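Local coordinates for cAMP factor (Mobiluncus curtisii, PDB 6JLC), which probably acts as a pore-forming co-haemolytic toxin of the CAMP factor family, the chain being the C-terminal part of the protein, at residues 92-97 and 205-210; 100-105 and 139-144; 172-175 and 181-184. All coordinates share one frame; numbering follows the deposited sequence.

Contact 1. Residues 92-97 and 205-210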
loop_
_atom_site.group_PDB
_atom_site.type_symbol
_atom_site.label_atom_id
_atom_site.label_comp_id
_atom_site.label_asym_id
_atom_site.label_seq_id
_atom_site.Cartn_x
_atom_site.Cartn_y
_atom_site.Cartn_z
ATOM N N LEU A 92 -8.090 1.633 6.945
ATOM C CA LEU A 92 -7.589 2.076 8.245
ATOM C C LEU A 92 -6.885 3.432 8.178
ATOM O O LEU A 92 -6.134 3.783 9.098
ATOM C CB LEU A 92 -6.650 1.022 8.846
ATOM C CG LEU A 92 -7.242 -0.384 8.966
ATOM C CD1 LEU A 92 -6.199 -1.345 9.543
ATOM C CD2 LEU A 92 -8.478 -0.368 9.825
ATOM N N ARG A 93 -7.146 4.220 7.126
ATOM C CA ARG A 93 -6.334 5.411 6.872
ATOM C C ARG A 93 -6.385 6.407 8.024
ATOM O O ARG A 93 -5.382 7.076 8.312
ATOM C CB ARG A 93 -6.784 6.104 5.586
ATOM C CG ARG A 93 -5.801 7.209 5.178
ATOM C CD ARG A 93 -6.214 7.916 3.900
ATOM N NE ARG A 93 -6.106 7.064 2.719
ATOM C CZ ARG A 93 -4.972 6.769 2.090
ATOM N NH1 ARG A 93 -3.805 7.241 2.521
ATOM N NH2 ARG A 93 -5.009 5.990 1.022
ATOM N N TYR A 94 -7.528 6.517 8.704
ATOM C CA TYR A 94 -7.692 7.483 9.785
ATOM C C TYR A 94 -7.608 6.849 11.167
ATOM O O TYR A 94 -8.024 7.472 12.150
ATOM C CB TYR A 94 -9.022 8.228 9.632
ATOM C CG TYR A 94 -8.955 9.305 8.580
ATOM C CD1 TYR A 94 -9.150 9.002 7.239
ATOM C CD2 TYR A 94 -8.649 10.618 8.920
ATOM C CE1 TYR A 94 -9.080 9.998 6.254
ATOM C CE2 TYR A 94 -8.566 11.619 7.941
ATOM C CZ TYR A 94 -8.786 11.298 6.615
ATOM O OH TYR A 94 -8.708 12.275 5.646
ATOM N N LYS A 95 -7.088 5.626 11.271
ATOM C CA LYS A 95 -6.940 5.029 12.589
ATOM C C LYS A 95 -5.743 5.638 13.317
ATOM O O LYS A 95 -4.814 6.167 12.702
ATOM C CB LYS A 95 -6.767 3.504 12.486
ATOM C CG LYS A 95 -8.028 2.769 12.034
ATOM C CD LYS A 95 -9.103 2.853 13.106
ATOM C CE LYS A 95 -10.416 2.268 12.610
ATOM N NZ LYS A 95 -11.479 2.471 13.640
ATOM N N ILE A 96 -5.768 5.538 14.646
ATOM C CA ILE A 96 -4.642 6.011 15.432
ATOM C C ILE A 96 -3.373 5.247 15.036
ATOM O O ILE A 96 -3.420 4.143 14.472
ATOM C CB ILE A 96 -4.920 5.872 16.937
ATOM C CG1 ILE A 96 -5.353 4.438 17.280
ATOM C CG2 ILE A 96 -5.966 6.898 17.372
ATOM C CD1 ILE A 96 -5.451 4.172 18.772
ATOM N N GLN A 97 -2.223 5.853 15.336
ATOM C CA GLN A 97 -0.950 5.277 14.908
ATOM C C GLN A 97 -0.732 3.887 15.502
ATOM O O GLN A 97 -0.118 3.027 14.853
ATOM C CB GLN A 97 0.191 6.231 15.278
ATOM C CG GLN A 97 1.596 5.734 14.948
ATOM C CD GLN A 97 1.830 5.526 13.458
ATOM O OE1 GLN A 97 1.089 6.041 12.614
ATOM N NE2 GLN A 97 2.883 4.779 13.125
ATOM N N GLU A 205 -5.461 19.932 9.427
ATOM C CA GLU A 205 -4.730 20.756 8.468
ATOM C C GLU A 205 -4.560 20.026 7.138
ATOM O O GLU A 205 -4.609 20.646 6.072
ATOM C CB GLU A 205 -3.360 21.161 9.024
ATOM C CG GLU A 205 -3.378 22.217 10.131
ATOM C CD GLU A 205 -1.991 22.461 10.708
ATOM O OE1 GLU A 205 -1.479 21.588 11.443
ATOM O OE2 GLU A 205 -1.395 23.520 10.413
ATOM N N CYS A 206 -4.354 18.707 7.183
ATOM C CA CYS A 206 -4.220 17.944 5.945
ATOM C C CYS A 206 -5.552 17.869 5.204
ATOM O O CYS A 206 -5.605 18.089 3.985
ATOM C CB CYS A 206 -3.681 16.541 6.252
ATOM S SG CYS A 206 -1.982 16.538 6.881
ATOM N N ASP A 207 -6.642 17.566 5.926
ATOM C CA ASP A 207 -7.969 17.533 5.306
ATOM C C ASP A 207 -8.334 18.883 4.699
ATOM O O ASP A 207 -8.916 18.947 3.611
ATOM C CB ASP A 207 -9.039 17.134 6.329
ATOM C CG ASP A 207 -8.936 15.678 6.767
ATOM O OD1 ASP A 207 -8.344 14.859 6.030
ATOM O OD2 ASP A 207 -9.460 15.363 7.854
ATOM N N ALA A 208 -8.027 19.976 5.402
ATOM C CA ALA A 208 -8.320 21.303 4.859
ATOM C C ALA A 208 -7.504 21.583 3.602
ATOM O O ALA A 208 -8.012 22.188 2.650
ATOM C CB ALA A 208 -8.048 22.376 5.914
ATOM N N ALA A 209 -6.236 21.172 3.587
ATOM C CA ALA A 209 -5.414 21.372 2.397
ATOM C C ALA A 209 -5.980 20.613 1.201
ATOM O O ALA A 209 -5.998 21.133 0.077
ATOM C CB ALA A 209 -3.975 20.942 2.671
ATOM N N ILE A 210 -6.438 19.377 1.421
ATOM C CA ILE A 210 -7.067 18.620 0.340
ATOM C C ILE A 210 -8.297 19.360 -0.177
ATOM O O ILE A 210 -8.471 19.549 -1.390
ATOM C CB ILE A 210 -7.421 17.197 0.810
ATOM C CG1 ILE A 210 -6.147 16.371 1.036
ATOM C CG2 ILE A 210 -8.379 16.524 -0.197
ATOM C CD1 ILE A 210 -6.381 15.119 1.907
#
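The phenol ring of Tyr94 and the carboxylate of Asp207 meet at the edge of the ring: across this contact it is the rim that is engaged, with Asp207 OD1 near the ring plane beyond the hydroxyl, and the two flat groups are turned 42° apart. The contact illustrates how two helical bundles can be joined at their surfaces by a long polar side chain. Tyr94 sits in a type I beta turn, Leu92 to Lys95, which links two helices of the five-helix bundle, whereas Asp207 lies on helix 203-222 of the three-helix bundle that follows. The backbones stay well apart, with 11.0 Å between Tyr94 CA and Asp207 CA, and the side chains bridge the gap from opposite directions. The bond from CA to CB of Tyr94 points to the side, and the ring beyond CG brings the hydroxyl nearer to helix 203-222. The side chain of Tyr94 also touches Leu157 of helix 152-173, while neighbouring Arg93 bonds through NH1 to Tyr153 O, adding to this junction. Tyr94 OH donates to Asp207 OD1 over 2.6 Å, arriving on the syn side and 22° out of the carboxylate plane. The second oxygen, Asp207 OD2, rests 3.9 Å from Tyr94 CE2.

Contact 2. Residues 100-105 and 139-144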
loop_
_atom_site.group_PDB
_atom_site.type_symbol
_atom_site.label_atom_id
_atom_site.label_comp_id
_atom_site.label_asym_id
_atom_site.label_seq_id
_atom_site.Cartn_x
_atom_site.Cartn_y
_atom_site.Cartn_z
ATOM N N HIS A 100 -1.566 1.060 13.272
ATOM C CA HIS A 100 -0.630 0.812 12.183
ATOM C C HIS A 100 0.676 0.197 12.674
ATOM O O HIS A 100 1.300 -0.594 11.953
ATOM C CB HIS A 100 -0.347 2.108 11.441
ATOM C CG HIS A 100 -1.537 2.625 10.705
ATOM N ND1 HIS A 100 -2.363 3.606 11.219
ATOM C CD2 HIS A 100 -2.067 2.273 9.511
ATOM C CE1 HIS A 100 -3.336 3.851 10.359
ATOM N NE2 HIS A 100 -3.182 3.054 9.315
ATOM N N VAL A 101 1.128 0.583 13.861
ATOM C CA VAL A 101 2.321 -0.049 14.423
ATOM C C VAL A 101 2.079 -1.542 14.617
ATOM O O VAL A 101 2.914 -2.383 14.248
ATOM C CB VAL A 101 2.720 0.638 15.737
ATOM C CG1 VAL A 101 3.810 -0.170 16.442
ATOM C CG2 VAL A 101 3.200 2.054 15.451
ATOM N N GLU A 102 0.920 -1.889 15.178
ATOM C CA GLU A 102 0.611 -3.289 15.455
ATOM C C GLU A 102 0.418 -4.083 14.164
ATOM O O GLU A 102 0.964 -5.186 14.020
ATOM C CB GLU A 102 -0.620 -3.385 16.360
ATOM C CG GLU A 102 -0.378 -2.764 17.730
ATOM C CD GLU A 102 -1.505 -2.993 18.720
ATOM O OE1 GLU A 102 -2.464 -3.733 18.406
ATOM O OE2 GLU A 102 -1.418 -2.419 19.826
ATOM N N LEU A 103 -0.344 -3.545 13.201
ATOM C CA LEU A 103 -0.509 -4.266 11.941
ATOM C C LEU A 103 0.806 -4.325 11.171
ATOM O O LEU A 103 1.130 -5.353 10.564
ATOM C CB LEU A 103 -1.617 -3.625 11.096
ATOM C CG LEU A 103 -2.192 -4.455 9.937
ATOM C CD1 LEU A 103 -2.666 -5.822 10.378
ATOM C CD2 LEU A 103 -3.333 -3.715 9.331
ATOM N N GLY A 104 1.601 -3.256 11.220
ATOM C CA GLY A 104 2.892 -3.297 10.546
ATOM C C GLY A 104 3.812 -4.340 11.138
ATOM O O GLY A 104 4.546 -5.034 10.416
ATOM N N PHE A 105 3.797 -4.481 12.458
ATOM C CA PHE A 105 4.606 -5.495 13.116
ATOM C C PHE A 105 4.173 -6.894 12.694
ATOM O O PHE A 105 5.009 -7.754 12.400
ATOM C CB PHE A 105 4.486 -5.334 14.621
ATOM C CG PHE A 105 5.462 -6.173 15.405
ATOM C CD1 PHE A 105 6.826 -6.100 15.151
ATOM C CD2 PHE A 105 5.007 -7.031 16.386
ATOM C CE1 PHE A 105 7.730 -6.862 15.882
ATOM C CE2 PHE A 105 5.912 -7.798 17.128
ATOM C CZ PHE A 105 7.268 -7.704 16.875
ATOM N N SER A 139 -8.881 -2.945 13.701
ATOM C CA SER A 139 -10.000 -2.328 12.990
ATOM C C SER A 139 -10.968 -1.655 13.945
ATOM O O SER A 139 -11.676 -0.721 13.557
ATOM C CB SER A 139 -10.750 -3.368 12.165
ATOM O OG SER A 139 -10.033 -3.665 10.988
ATOM N N THR A 140 -11.028 -2.130 15.180
ATOM C CA THR A 140 -11.888 -1.572 16.208
ATOM C C THR A 140 -11.207 -0.475 17.011
ATOM O O THR A 140 -11.823 0.065 17.932
ATOM C CB THR A 140 -12.353 -2.677 17.169
ATOM O OG1 THR A 140 -11.318 -2.928 18.130
ATOM C CG2 THR A 140 -12.659 -3.963 16.419
ATOM N N TYR A 141 -9.946 -0.159 16.722
ATOM C CA TYR A 141 -9.292 0.913 17.455
ATOM C C TYR A 141 -9.934 2.247 17.098
ATOM O O TYR A 141 -10.602 2.390 16.071
ATOM C CB TYR A 141 -7.793 0.963 17.149
ATOM C CG TYR A 141 -6.966 -0.126 17.812
ATOM C CD1 TYR A 141 -7.560 -1.132 18.561
ATOM C CD2 TYR A 141 -5.578 -0.139 17.676
ATOM C CE1 TYR A 141 -6.792 -2.124 19.149
ATOM C CE2 TYR A 141 -4.801 -1.127 18.261
ATOM C CZ TYR A 141 -5.409 -2.116 18.995
ATOM O OH TYR A 141 -4.628 -3.091 19.574
ATOM N N ARG A 142 -9.744 3.228 17.926
ATOM C CA ARG A 142 -10.350 4.490 17.628
ATOM C C ARG A 142 -9.712 5.241 16.512
ATOM O O ARG A 142 -8.606 4.997 16.136
ATOM C CB ARG A 142 -10.445 5.367 18.838
ATOM C CG ARG A 142 -9.179 5.705 19.542
ATOM C CD ARG A 142 -9.384 5.536 21.045
ATOM N NE ARG A 142 -8.143 5.663 21.805
ATOM C CZ ARG A 142 -7.288 6.666 21.656
ATOM N NH1 ARG A 142 -7.541 7.624 20.794
ATOM N NH2 ARG A 142 -6.191 6.712 22.377
ATOM N N ASP A 143 -10.460 6.176 15.984
ATOM C CA ASP A 143 -9.922 7.009 14.924
ATOM C C ASP A 143 -9.125 8.173 15.507
ATOM O O ASP A 143 -9.322 8.586 16.655
ATOM C CB ASP A 143 -11.044 7.557 14.047
ATOM C CG ASP A 143 -11.926 6.467 13.488
ATOM O OD1 ASP A 143 -11.372 5.423 13.082
ATOM O OD2 ASP A 143 -13.165 6.655 13.451
ATOM N N LEU A 144 -8.224 8.705 14.687
ATOM C CA LEU A 144 -7.555 9.959 15.003
ATOM C C LEU A 144 -8.578 11.043 15.300
ATOM O O LEU A 144 -9.638 11.094 14.678
ATOM C CB LEU A 144 -6.686 10.404 13.821
ATOM C CG LEU A 144 -5.440 9.569 13.486
ATOM C CD1 LEU A 144 -4.947 9.836 12.057
ATOM C CD2 LEU A 144 -4.345 9.869 14.494
#
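Hydrogen bonding carries the direct contact between Glu102, on helix 97-114, and Tyr141, in the loop after helix 121-139. Tyr141 OH donates to Glu102 OE1 over a short 2.5 Å, reaching that oxygen on its syn side and 26° out of the carboxylate plane. The two side chains cross at about a right angle, and so do their flat groups, whose planes are 85° apart. Glu102 CD lies in the plane of the ring, at its edge, 3.2 Å from Tyr141 OH. The glutamate runs extended beyond CG (chi2 -173°), which sends its carboxylate out from the helix to the phenol.

Ionic partners take up the same carboxylate. Glu102 OE1 also forms a salt bridge with Arg137 of helix 121-139, and Glu102 OE2 forms one with Lys98, a turn earlier on its own helix. Van der Waals contacts surround the bond: Tyr141 touches Lys98 and Ala99, and Glu102 touches Val138.

The arrangement belongs to the surface of the five-helix bundle, where it fastens the start of the connection toward the three-helix bundle to the side of helix 97-114. Its chemistry implies a carboxylate shared among three donors, two of them cationic; the two cations beside it would be expected to favour the ionised form of Glu102, with the phenol O-H adding a neutral donor.

Contact 3. Residues 172-175 and 181-184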
loop_
_atom_site.group_PDB
_atom_site.type_symbol
_atom_site.label_atom_id
_atom_site.label_comp_id
_atom_site.label_asym_id
_atom_site.label_seq_id
_atom_site.Cartn_x
_atom_site.Cartn_y
_atom_site.Cartn_z
ATOM N N GLU A 172 -5.215 19.562 -18.379
ATOM C CA GLU A 172 -6.419 20.351 -18.589
ATOM C C GLU A 172 -6.232 21.855 -18.459
ATOM O O GLU A 172 -7.017 22.599 -19.044
ATOM C CB GLU A 172 -7.520 19.918 -17.608
ATOM C CG GLU A 172 -8.007 18.499 -17.820
ATOM C CD GLU A 172 -8.962 18.387 -18.992
ATOM O OE1 GLU A 172 -9.323 19.434 -19.578
ATOM O OE2 GLU A 172 -9.349 17.247 -19.326
ATOM N N ILE A 173 -5.241 22.326 -17.710
ATOM C CA ILE A 173 -5.074 23.758 -17.456
ATOM C C ILE A 173 -3.953 24.347 -18.292
ATOM O O ILE A 173 -4.128 25.368 -18.954
ATOM C CB ILE A 173 -4.833 24.019 -15.953
ATOM C CG1 ILE A 173 -5.889 23.293 -15.111
ATOM C CG2 ILE A 173 -4.833 25.514 -15.680
ATOM C CD1 ILE A 173 -7.297 23.752 -15.404
ATOM N N LEU A 174 -2.775 23.730 -18.240
ATOM C CA LEU A 174 -1.680 24.189 -19.080
ATOM C C LEU A 174 -2.032 24.033 -20.551
ATOM O O LEU A 174 -1.675 24.881 -21.377
ATOM C CB LEU A 174 -0.415 23.409 -18.749
ATOM C CG LEU A 174 0.774 23.771 -19.634
ATOM C CD1 LEU A 174 1.202 25.219 -19.471
ATOM C CD2 LEU A 174 1.872 22.834 -19.292
ATOM N N THR A 175 -2.756 22.961 -20.887
ATOM C CA THR A 175 -3.104 22.683 -22.278
ATOM C C THR A 175 -4.065 23.726 -22.845
ATOM O O THR A 175 -3.956 24.096 -24.021
ATOM C CB THR A 175 -3.707 21.277 -22.392
ATOM O OG1 THR A 175 -4.560 21.027 -21.268
ATOM C CG2 THR A 175 -2.612 20.211 -22.424
ATOM N N THR A 181 -4.311 31.675 -14.944
ATOM C CA THR A 181 -5.097 30.587 -14.369
ATOM C C THR A 181 -4.184 29.457 -13.911
ATOM O O THR A 181 -4.364 28.888 -12.827
ATOM C CB THR A 181 -6.112 30.065 -15.396
ATOM O OG1 THR A 181 -6.969 31.131 -15.834
ATOM C CG2 THR A 181 -6.955 28.939 -14.792
ATOM N N TYR A 182 -3.201 29.116 -14.741
ATOM C CA TYR A 182 -2.224 28.093 -14.378
ATOM C C TYR A 182 -1.445 28.489 -13.128
ATOM O O TYR A 182 -1.266 27.677 -12.211
ATOM C CB TYR A 182 -1.271 27.870 -15.551
ATOM C CG TYR A 182 -0.262 26.755 -15.374
ATOM C CD1 TYR A 182 1.001 27.007 -14.840
ATOM C CD2 TYR A 182 -0.558 25.459 -15.776
ATOM C CE1 TYR A 182 1.937 25.994 -14.705
ATOM C CE2 TYR A 182 0.368 24.440 -15.647
ATOM C CZ TYR A 182 1.613 24.708 -15.107
ATOM O OH TYR A 182 2.532 23.687 -14.981
ATOM N N GLN A 183 -0.967 29.737 -13.083
ATOM C CA GLN A 183 -0.115 30.182 -11.985
ATOM C C GLN A 183 -0.880 30.242 -10.666
ATOM O O GLN A 183 -0.350 29.856 -9.618
ATOM C CB GLN A 183 0.493 31.546 -12.322
ATOM C CG GLN A 183 1.486 32.066 -11.298
ATOM C CD GLN A 183 2.219 33.301 -11.782
ATOM O OE1 GLN A 183 3.267 33.202 -12.418
ATOM N NE2 GLN A 183 1.672 34.473 -11.479
ATOM N N THR A 184 -2.118 30.739 -10.694
ATOM C CA THR A 184 -2.958 30.726 -9.497
ATOM C C THR A 184 -3.103 29.318 -8.932
ATOM O O THR A 184 -3.010 29.106 -7.716
ATOM C CB THR A 184 -4.335 31.298 -9.829
ATOM O OG1 THR A 184 -4.174 32.564 -10.467
ATOM C CG2 THR A 184 -5.197 31.437 -8.568
#
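Leu174 lies against the ring of Tyr182, the two side chains crossing obliquely, and the leucine comes to the CD2-CE2 side of the ring, with CD1 over the face and CB beyond the rim. Leu174 CD1 sits 3.9 Å above the ring plane of Tyr182 and offset toward the rim; measured to the ring centroid the distance is 4.3 Å at 23° off the normal, a CH-pi contact. Nearer the backbone, Leu174 CB approaches Tyr182 CE2 to 3.4 Å, the tightest approach of the pair. In both residues CG stands anti to the backbone N (chi1 177° for Leu174, -175° for Tyr182), and these torsions bring the leucine methyl CD1 over the ring face. This is the turn of an alpha-alpha hairpin, in which helix 152-173 gives way through a short connection to helix 179-197, the first two helices of the three-helix bundle. The CB of Ile173 points toward segment 181-184, and Ile173 CG2 touches the main chain at Tyr182 CA, 3.9 Å away, and is 4.3 Å from Tyr182 CB. The same Ile173 methyl meets Thr181 CG2 at 4.1 Å, so the threonine presents its carbon branch to the isoleucine. Both Ile173 and Thr181 also rest on Ala220 of helix 203-222, the third helix of the bundle, whereas Tyr182 also touches Arg169 and Asp170 of helix 152-173.

From the N terminus, the chain runs through three helices before segment 92-97 opens contact 1. Segment 100-105 then opens contact 2, which closes at 139-144 after two antiparallel helices of the five-helix bundle. The chain crosses to the three-helix bundle, where contact 3 closes the tight turn between helices 152-173 and 179-197. Only at 205-210 is contact 1 completed, tying the 92-97 loop of the first bundle to helix 203-222 of the second; contacts 2 and 3, in series, nest inside its loop, each within one bundle or its connection. Contacts 1 and 2 are directly joined, Lys95 NZ meeting Tyr141 O; contact 3 stands apart, its centre about 28 Å from that of contact 1.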